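Long-range contact in alkaline phosphatase (Antarctic bacterium, PDB 2W5V), which probably hydrolyses phosphate monoesters as an alkaline phosphatase, using two zinc ions and one magnesium ion: residues B[40-45]-B[298-303]. The protein carries 1 engineered substitution. Numbering follows the deposited sequence.
Sequences LISDGA and VTSDHE. With ZN (zinc ion), chain H; MG (magnesium ion), chain I.
V298 packs its CG2 against CD1 of L40, 4.0 Å away, and both side chains touch F277 of helix 267-291. T299 continues the parallel ladder: its N gives a nearly straight bond to L40 O (3.0 Å), and its O accepts S42 N. S300 lies against the type II turn S42-A45. Its OG, anti to the carbonyl carbon (chi1 -46°), donates to A45 O at 2.6 Å in the carbonyl plane, on a lone pair. The same OG lies 2.8 Å from S42 OG. An alanine in place of S300 would probably leave A45 O without this donor and S42 OG with one neighbour fewer. D301 splits its carboxylate between two tasks. D301 OD2 binds zinc at 2.0 Å, while D301 OD1 accepts G44 N at 3.1 Å. The D43 and D301 carboxylate planes are turned 83° against each other, and D43 bridges the metals, OD1 on zinc and OD2 on magnesium. H302 adds NE2 to the zinc at 2.1 Å. Its ND1 donates to E303 O, which probably fixes the ring's rotation. T137 and E254 complete the magnesium's protein ligands. Two neighbouring parallel strands lead into loops that, with phosphoserine S84, form the alkaline phosphatase metal site.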
loop_
_atom_site.group_PDB
_atom_site.type_symbol
_atom_site.label_atom_id
_atom_site.label_comp_id
_atom_site.label_asym_id
_atom_site.label_seq_id
_atom_site.Cartn_x
_atom_site.Cartn_y
_atom_site.Cartn_z
ATOM N N LEU B 40 8.203 -6.190 -13.714
ATOM C CA LEU B 40 8.900 -4.918 -13.535
ATOM C C LEU B 40 9.101 -4.688 -12.051
ATOM O O LEU B 40 8.162 -4.780 -11.260
ATOM C CB LEU B 40 8.097 -3.765 -14.138
ATOM C CG LEU B 40 7.697 -3.950 -15.602
ATOM C CD1 LEU B 40 6.696 -2.914 -16.029
ATOM C CD2 LEU B 40 8.919 -3.888 -16.474
ATOM N N ILE B 41 10.337 -4.407 -11.678
ATOM C CA ILE B 41 10.697 -4.259 -10.284
ATOM C C ILE B 41 11.231 -2.856 -10.057
ATOM O O ILE B 41 12.212 -2.441 -10.679
ATOM C CB ILE B 41 11.784 -5.272 -9.884
ATOM C CG1 ILE B 41 11.276 -6.705 -10.059
ATOM C CG2 ILE B 41 12.249 -5.028 -8.454
ATOM C CD1 ILE B 41 12.335 -7.765 -9.767
ATOM N N SER B 42 10.572 -2.127 -9.170
ATOM C CA SER B 42 11.046 -0.818 -8.749
ATOM C C SER B 42 11.795 -1.024 -7.442
ATOM O O SER B 42 11.183 -1.253 -6.393
ATOM C CB SER B 42 9.863 0.123 -8.525
ATOM O OG SER B 42 8.831 -0.528 -7.795
ATOM N N ASP B 43 13.117 -0.953 -7.501
ATOM C CA ASP B 43 13.918 -1.222 -6.317
ATOM C C ASP B 43 13.746 -0.113 -5.281
ATOM O O ASP B 43 14.011 1.053 -5.562
ATOM C CB ASP B 43 15.397 -1.397 -6.679
ATOM C CG ASP B 43 16.163 -2.124 -5.593
ATOM O OD1 ASP B 43 16.017 -1.730 -4.422
ATOM O OD2 ASP B 43 16.879 -3.104 -5.895
ATOM N N GLY B 44 13.284 -0.486 -4.091
ATOM C CA GLY B 44 13.179 0.445 -2.987
ATOM C C GLY B 44 11.912 1.284 -2.964
ATOM O O GLY B 44 11.804 2.211 -2.160
ATOM N N ALA B 45 10.945 0.961 -3.820
ATOM C CA ALA B 45 9.712 1.754 -3.892
ATOM C C ALA B 45 8.584 1.222 -2.999
ATOM O O ALA B 45 7.942 0.223 -3.321
ATOM C CB ALA B 45 9.228 1.867 -5.342
ATOM N N VAL B 298 3.987 -5.778 -11.587
ATOM C CA VAL B 298 4.810 -4.678 -11.083
ATOM C C VAL B 298 4.890 -4.763 -9.567
ATOM O O VAL B 298 3.858 -4.827 -8.882
ATOM C CB VAL B 298 4.215 -3.299 -11.439
ATOM C CG1 VAL B 298 5.047 -2.195 -10.799
ATOM C CG2 VAL B 298 4.137 -3.101 -12.961
ATOM N N THR B 299 6.102 -4.759 -9.029
ATOM C CA THR B 299 6.248 -4.760 -7.577
ATOM C C THR B 299 7.603 -4.181 -7.201
ATOM O O THR B 299 8.347 -3.745 -8.074
ATOM C CB THR B 299 6.072 -6.176 -6.977
ATOM O OG1 THR B 299 5.887 -6.077 -5.558
ATOM C CG2 THR B 299 7.285 -7.053 -7.263
ATOM N N SER B 300 7.922 -4.194 -5.913
ATOM C CA SER B 300 9.228 -3.739 -5.429
ATOM C C SER B 300 9.814 -4.816 -4.527
ATOM O O SER B 300 9.101 -5.710 -4.072
ATOM C CB SER B 300 9.090 -2.444 -4.621
ATOM O OG SER B 300 8.244 -1.510 -5.282
ATOM N N ASP B 301 11.102 -4.714 -4.233
ATOM C CA ASP B 301 11.738 -5.695 -3.363
ATOM C C ASP B 301 11.602 -5.314 -1.888
ATOM O O ASP B 301 11.594 -6.183 -1.028
ATOM C CB ASP B 301 13.207 -5.946 -3.776
ATOM C CG ASP B 301 14.055 -4.674 -3.797
ATOM O OD1 ASP B 301 13.477 -3.565 -3.846
ATOM O OD2 ASP B 301 15.310 -4.793 -3.764
ATOM N N HIS B 302 11.464 -4.011 -1.620
ATOM C CA HIS B 302 11.343 -3.451 -0.272
ATOM C C HIS B 302 11.213 -1.930 -0.420
ATOM O O HIS B 302 11.279 -1.408 -1.536
ATOM C CB HIS B 302 12.599 -3.754 0.535
ATOM C CG HIS B 302 13.842 -3.256 -0.132
ATOM N ND1 HIS B 302 14.239 -1.939 -0.070
ATOM C CD2 HIS B 302 14.727 -3.884 -0.939
ATOM C CE1 HIS B 302 15.339 -1.782 -0.787
ATOM N NE2 HIS B 302 15.656 -2.949 -1.322
ATOM N N GLU B 303 11.034 -1.223 0.697
ATOM C CA GLU B 303 10.974 0.241 0.693
ATOM C C GLU B 303 12.326 0.760 1.160
ATOM O O GLU B 303 13.046 0.046 1.870
ATOM C CB GLU B 303 9.888 0.732 1.668
ATOM C CG GLU B 303 9.587 2.233 1.593
ATOM C CD GLU B 303 10.448 3.133 2.509
ATOM O OE1 GLU B 303 11.217 2.630 3.369
ATOM O OE2 GLU B 303 10.342 4.373 2.354
HETATM ZN ZN ZN H . 16.489 -3.255 -3.207
HETATM MG MG MG I . 18.271 -3.361 -7.436
HETATM O O HOH W 1 18.793 -1.233 -7.275
HETATM O O HOH W 2 19.818 -3.845 -9.053
HETATM O O HOH W 3 19.980 -3.799 -5.951
#